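Long-range contact in EF0056 (Enterococcus faecalis, PDB 6ORI), which is an enterococcal surface protein of undetermined molecular function, probably linked to biofilm formation, whose N-terminal region appears immunoglobulin-like and binds calcium: residues N159-L171 and I184-D196. Sequence-based numbering, arbitrary orientation.
With CA (calcium ion), chain B.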
loop_
_atom_site.group_PDB
_atom_site.type_symbol
_atom_site.label_atom_id
_atom_site.label_comp_id
_atom_site.label_asym_id
_atom_site.label_seq_id
_atom_site.Cartn_x
_atom_site.Cartn_y
_atom_site.Cartn_z
ATOM N N ASN A 159 -19.965 12.430 0.026
ATOM C CA ASN A 159 -18.737 12.499 -0.758
ATOM C C ASN A 159 -17.636 11.630 -0.161
ATOM O O ASN A 159 -16.801 11.098 -0.889
ATOM C CB ASN A 159 -18.295 13.950 -0.909
ATOM C CG ASN A 159 -19.281 14.758 -1.720
ATOM O OD1 ASN A 159 -19.659 14.345 -2.821
ATOM N ND2 ASN A 159 -19.734 15.886 -1.177
ATOM N N LEU A 160 -17.643 11.469 1.153
ATOM C CA LEU A 160 -16.681 10.600 1.814
ATOM C C LEU A 160 -16.986 9.146 1.508
ATOM O O LEU A 160 -16.097 8.296 1.560
ATOM C CB LEU A 160 -16.735 10.838 3.314
ATOM C CG LEU A 160 -16.192 12.184 3.797
ATOM C CD1 LEU A 160 -16.629 12.443 5.226
ATOM C CD2 LEU A 160 -14.665 12.215 3.668
ATOM N N LYS A 161 -18.251 8.858 1.226
ATOM C CA LYS A 161 -18.651 7.511 0.845
ATOM C C LYS A 161 -18.198 7.207 -0.582
ATOM O O LYS A 161 -17.712 6.121 -0.862
ATOM C CB LYS A 161 -20.166 7.384 0.981
ATOM C CG LYS A 161 -20.737 5.987 0.848
ATOM C CD LYS A 161 -21.869 5.763 1.864
ATOM C CE LYS A 161 -22.959 6.855 1.824
ATOM N NZ LYS A 161 -23.658 7.007 3.134
ATOM N N SER A 162 -18.337 8.178 -1.473
ATOM C CA SER A 162 -18.100 7.912 -2.886
ATOM C C SER A 162 -16.633 8.071 -3.325
ATOM O O SER A 162 -16.219 7.465 -4.287
ATOM C CB SER A 162 -19.005 8.784 -3.748
ATOM O OG SER A 162 -18.693 10.157 -3.613
ATOM N N ASP A 163 -15.884 8.964 -2.674
ATOM C CA ASP A 163 -14.449 9.143 -2.940
ATOM C C ASP A 163 -13.707 8.953 -1.610
ATOM O O ASP A 163 -13.817 9.776 -0.683
ATOM C CB ASP A 163 -14.130 10.554 -3.461
ATOM C CG ASP A 163 -14.394 10.744 -4.947
ATOM O OD1 ASP A 163 -14.611 9.775 -5.681
ATOM O OD2 ASP A 163 -14.323 11.913 -5.399
ATOM N N ARG A 164 -12.940 7.886 -1.486
ATOM C CA ARG A 164 -12.162 7.677 -0.271
ATOM C C ARG A 164 -11.046 8.724 -0.158
ATOM O O ARG A 164 -10.580 9.246 -1.158
ATOM C CB ARG A 164 -11.571 6.266 -0.245
ATOM C CG ARG A 164 -12.604 5.137 -0.382
ATOM C CD ARG A 164 -13.698 5.238 0.658
ATOM N NE ARG A 164 -13.200 5.366 2.025
ATOM C CZ ARG A 164 -13.347 4.466 3.004
ATOM N NH1 ARG A 164 -12.841 4.736 4.214
ATOM N NH2 ARG A 164 -13.980 3.308 2.788
ATOM N N LEU A 165 -10.640 9.004 1.071
ATOM C CA LEU A 165 -9.591 9.985 1.361
ATOM C C LEU A 165 -8.238 9.351 1.165
ATOM O O LEU A 165 -7.813 8.507 1.947
ATOM C CB LEU A 165 -9.693 10.506 2.789
ATOM C CG LEU A 165 -10.969 11.283 3.135
ATOM C CD1 LEU A 165 -11.089 11.402 4.661
ATOM C CD2 LEU A 165 -11.002 12.648 2.469
ATOM N N MET A 166 -7.563 9.760 0.112
ATOM C CA MET A 166 -6.322 9.134 -0.257
ATOM C C MET A 166 -5.087 9.703 0.400
ATOM O O MET A 166 -5.068 10.843 0.901
ATOM C CB MET A 166 -6.165 9.184 -1.768
ATOM C CG MET A 166 -5.864 10.551 -2.345
ATOM S SD MET A 166 -4.131 11.090 -2.298
ATOM C CE MET A 166 -3.445 10.020 -3.534
ATOM N N TYR A 167 -4.040 8.889 0.387
ATOM C CA TYR A 167 -2.681 9.354 0.636
ATOM C C TYR A 167 -1.750 8.618 -0.317
ATOM O O TYR A 167 -2.067 7.519 -0.774
ATOM C CB TYR A 167 -2.259 9.128 2.079
ATOM C CG TYR A 167 -2.333 7.710 2.577
ATOM C CD1 TYR A 167 -1.362 6.773 2.257
ATOM C CD2 TYR A 167 -3.364 7.322 3.414
ATOM C CE1 TYR A 167 -1.461 5.462 2.746
ATOM C CE2 TYR A 167 -3.454 6.046 3.916
ATOM C CZ TYR A 167 -2.502 5.132 3.589
ATOM O OH TYR A 167 -2.631 3.862 4.112
ATOM N N ARG A 168 -0.620 9.238 -0.640
ATOM C CA ARG A 168 0.446 8.588 -1.400
ATOM C C ARG A 168 1.776 8.971 -0.788
ATOM O O ARG A 168 2.056 10.163 -0.620
ATOM C CB ARG A 168 0.396 9.011 -2.871
ATOM C CG ARG A 168 1.525 8.437 -3.750
ATOM C CD ARG A 168 1.643 9.184 -5.075
ATOM N NE ARG A 168 2.402 8.448 -6.074
ATOM C CZ ARG A 168 2.992 8.991 -7.135
ATOM N NH1 ARG A 168 2.968 10.296 -7.349
ATOM N NH2 ARG A 168 3.617 8.198 -7.991
ATOM N N ILE A 169 2.607 7.992 -0.444
ATOM C CA ILE A 169 3.960 8.246 0.006
ATOM C C ILE A 169 4.938 7.669 -1.016
ATOM O O ILE A 169 4.699 6.603 -1.594
ATOM C CB ILE A 169 4.184 7.711 1.434
ATOM C CG1 ILE A 169 5.479 8.285 2.022
ATOM C CG2 ILE A 169 4.162 6.184 1.458
ATOM C CD1 ILE A 169 5.665 8.001 3.496
ATOM N N TYR A 170 5.999 8.404 -1.309
ATOM C CA TYR A 170 6.927 7.982 -2.343
ATOM C C TYR A 170 8.281 8.618 -2.133
ATOM O O TYR A 170 8.431 9.527 -1.332
ATOM C CB TYR A 170 6.376 8.279 -3.747
ATOM C CG TYR A 170 6.002 9.715 -4.054
ATOM C CD1 TYR A 170 4.829 10.279 -3.543
ATOM C CD2 TYR A 170 6.766 10.486 -4.918
ATOM C CE1 TYR A 170 4.470 11.588 -3.858
ATOM C CE2 TYR A 170 6.407 11.792 -5.228
ATOM C CZ TYR A 170 5.247 12.317 -4.695
ATOM O OH TYR A 170 4.834 13.594 -4.990
ATOM N N LEU A 171 9.280 8.097 -2.831
ATOM C CA LEU A 171 10.648 8.563 -2.715
ATOM C C LEU A 171 11.113 9.163 -4.024
ATOM O O LEU A 171 10.932 8.537 -5.073
ATOM C CB LEU A 171 11.520 7.377 -2.349
ATOM C CG LEU A 171 12.985 7.664 -2.095
ATOM C CD1 LEU A 171 13.133 8.511 -0.854
ATOM C CD2 LEU A 171 13.753 6.351 -1.959
ATOM N N ILE A 184 8.973 2.184 -4.919
ATOM C CA ILE A 184 9.058 2.774 -3.581
ATOM C C ILE A 184 8.001 3.871 -3.514
ATOM O O ILE A 184 8.291 5.070 -3.398
ATOM C CB ILE A 184 10.467 3.296 -3.282
ATOM C CG1 ILE A 184 11.508 2.223 -3.625
ATOM C CG2 ILE A 184 10.602 3.689 -1.809
ATOM C CD1 ILE A 184 11.337 0.900 -2.881
ATOM N N GLU A 185 6.767 3.415 -3.691
ATOM C CA GLU A 185 5.600 4.252 -3.581
ATOM C C GLU A 185 4.422 3.426 -3.093
ATOM O O GLU A 185 4.273 2.242 -3.448
ATOM C CB GLU A 185 5.251 4.925 -4.898
ATOM C CG GLU A 185 4.796 4.062 -6.011
ATOM C CD GLU A 185 4.288 4.899 -7.162
ATOM O OE1 GLU A 185 3.191 5.500 -7.040
ATOM O OE2 GLU A 185 4.996 4.978 -8.183
ATOM N N SER A 186 3.579 4.042 -2.294
ATOM C CA SER A 186 2.410 3.381 -1.771
ATOM C C SER A 186 1.275 4.368 -1.730
ATOM O O SER A 186 1.436 5.477 -1.229
ATOM C CB SER A 186 2.727 2.859 -0.391
ATOM O OG SER A 186 1.625 2.134 0.114
ATOM N N THR A 187 0.124 3.964 -2.269
ATOM C CA THR A 187 -1.092 4.778 -2.307
ATOM C C THR A 187 -2.204 4.025 -1.597
ATOM O O THR A 187 -2.522 2.886 -2.005
ATOM C CB THR A 187 -1.520 5.079 -3.748
ATOM O OG1 THR A 187 -0.505 5.840 -4.411
ATOM C CG2 THR A 187 -2.843 5.862 -3.794
ATOM N N GLY A 188 -2.784 4.645 -0.563
ATOM C CA GLY A 188 -3.819 4.024 0.249
ATOM C C GLY A 188 -4.893 5.026 0.611
ATOM O O GLY A 188 -4.944 6.090 0.016
ATOM N N TYR A 189 -5.759 4.649 1.540
ATOM C CA TYR A 189 -6.824 5.523 1.988
ATOM C C TYR A 189 -7.002 5.494 3.475
ATOM O O TYR A 189 -6.698 4.506 4.130
ATOM C CB TYR A 189 -8.155 5.258 1.260
ATOM C CG TYR A 189 -8.796 3.923 1.582
ATOM C CD1 TYR A 189 -8.393 2.754 0.942
ATOM C CD2 TYR A 189 -9.788 3.824 2.534
ATOM C CE1 TYR A 189 -8.977 1.537 1.249
ATOM C CE2 TYR A 189 -10.378 2.617 2.846
ATOM C CZ TYR A 189 -9.969 1.485 2.199
ATOM O OH TYR A 189 -10.564 0.277 2.529
ATOM N N PHE A 190 -7.438 6.613 4.040
ATOM C CA PHE A 190 -7.730 6.684 5.455
ATOM C C PHE A 190 -8.992 5.930 5.804
ATOM O O PHE A 190 -10.020 6.102 5.168
ATOM C CB PHE A 190 -7.874 8.159 5.891
ATOM C CG PHE A 190 -6.592 8.964 5.830
ATOM C CD1 PHE A 190 -5.724 8.992 6.896
ATOM C CD2 PHE A 190 -6.294 9.730 4.706
ATOM C CE1 PHE A 190 -4.559 9.749 6.826
ATOM C CE2 PHE A 190 -5.138 10.496 4.655
ATOM C CZ PHE A 190 -4.288 10.506 5.730
ATOM N N LEU A 191 -8.898 5.106 6.831
ATOM C CA LEU A 191 -10.058 4.368 7.329
ATOM C C LEU A 191 -10.919 5.239 8.204
ATOM O O LEU A 191 -10.433 6.122 8.918
ATOM C CB LEU A 191 -9.624 3.149 8.137
ATOM C CG LEU A 191 -8.744 2.148 7.412
ATOM C CD1 LEU A 191 -8.477 0.979 8.340
ATOM C CD2 LEU A 191 -9.390 1.676 6.136
ATOM N N THR A 192 -12.213 4.982 8.156
ATOM C CA THR A 192 -13.175 5.731 8.930
ATOM C C THR A 192 -14.172 4.730 9.490
ATOM O O THR A 192 -13.982 3.528 9.351
ATOM C CB THR A 192 -13.892 6.746 8.057
ATOM O OG1 THR A 192 -14.631 6.062 7.039
ATOM C CG2 THR A 192 -12.904 7.696 7.403
ATOM N N ASP A 193 -15.231 5.223 10.127
ATOM C CA ASP A 193 -16.168 4.346 10.820
ATOM C C ASP A 193 -17.071 3.571 9.868
ATOM O O ASP A 193 -17.837 2.709 10.300
ATOM C CB ASP A 193 -17.019 5.150 11.812
ATOM C CG ASP A 193 -16.375 5.257 13.185
ATOM O OD1 ASP A 193 -15.943 4.212 13.727
ATOM O OD2 ASP A 193 -16.298 6.386 13.723
ATOM N N GLN A 194 -16.982 3.874 8.577
ATOM C CA GLN A 194 -17.731 3.129 7.574
ATOM C C GLN A 194 -16.986 1.860 7.182
ATOM O O GLN A 194 -17.496 1.043 6.412
ATOM C CB GLN A 194 -18.002 3.981 6.329
ATOM C CG GLN A 194 -16.798 4.197 5.422
ATOM C CD GLN A 194 -17.127 5.064 4.218
ATOM O OE1 GLN A 194 -18.226 4.988 3.666
ATOM N NE2 GLN A 194 -16.176 5.899 3.808
ATOM N N ASP A 195 -15.774 1.706 7.709
ATOM C CA ASP A 195 -14.950 0.543 7.401
ATOM C C ASP A 195 -15.036 -0.453 8.530
ATOM O O ASP A 195 -14.614 -0.180 9.652
ATOM C CB ASP A 195 -13.520 0.981 7.144
ATOM C CG ASP A 195 -13.440 1.948 5.998
ATOM O OD1 ASP A 195 -13.979 1.603 4.927
ATOM O OD2 ASP A 195 -12.911 3.065 6.169
ATOM N N ASP A 196 -15.604 -1.610 8.216
ATOM C CA ASP A 196 -15.934 -2.606 9.227
ATOM C C ASP A 196 -15.355 -3.985 8.923
ATOM O O ASP A 196 -15.362 -4.858 9.787
ATOM C CB ASP A 196 -17.456 -2.707 9.375
ATOM C CG ASP A 196 -18.153 -3.012 8.063
ATOM O OD1 ASP A 196 -17.678 -2.545 7.006
ATOM O OD2 ASP A 196 -19.182 -3.720 8.090
HETATM CA CA CA B . -15.541 7.852 -6.517
HETATM O O HOH W 1 -11.488 7.355 3.353
HETATM O O HOH W 2 -4.832 3.362 5.950
#
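Arg164 and Asp195 form an end-on, two-pronged salt bridge just beyond an antiparallel strand pair, 166-171 with 184-189, in the first of two domains that are probably immunoglobulin-like. Arg164 NH1 reaches Asp195 OD2 at 2.6 Å and Arg164 NH2 reaches Asp195 OD1 at 2.7 Å, both on syn lone pairs, and the two flat groups lie within 2° of coplanarity. Asp195 OD2 also accepts a hydrogen bond from Thr192 N on its anti lone pair, so the type I turn 192-195 holds the carboxylate in position. The guanidinium lies between Gln194 NE2 over one face and, over the other, CE2 of the steeply tilted Tyr189 ring, while Gln194 NE2 also donates to Leu160 O in the last turn of helix 157-162. Water 1 bridges Arg164 NE, Leu165 N and Phe190 O. Close by, Ser162 O and Asp163 OD1 bind the calcium ion, completed by Gly372, Asp374, Leu400 and Asp402, so the ion ties the end of helix 157-162 to the segments flanking strands 375-382 and 394-398, probably linking the two domains of this fragment.

Along the strands, Tyr167 pairs with Gly188 and Ile169 with Ser186 through reciprocal backbone bonds. Arg168 illustrates the contrasting side-on grip: its extended chain brings NE and NH2 to the single atom Glu185 OE1, from the same face of the carboxylate, NH2 at 2.9 Å.

On the other side of the sheet, Tyr167 CG sits between the backbone N and the carbonyl carbon (chi1 57°), which lays the ring over Gly188, whose CA lies 4.0 Å from the ring centroid in a CH-pi contact. The same ring turns its edge to the face of Phe190, planes 75° apart, and its OH meets water 2, which donates to Tyr189 O at 2.8 Å.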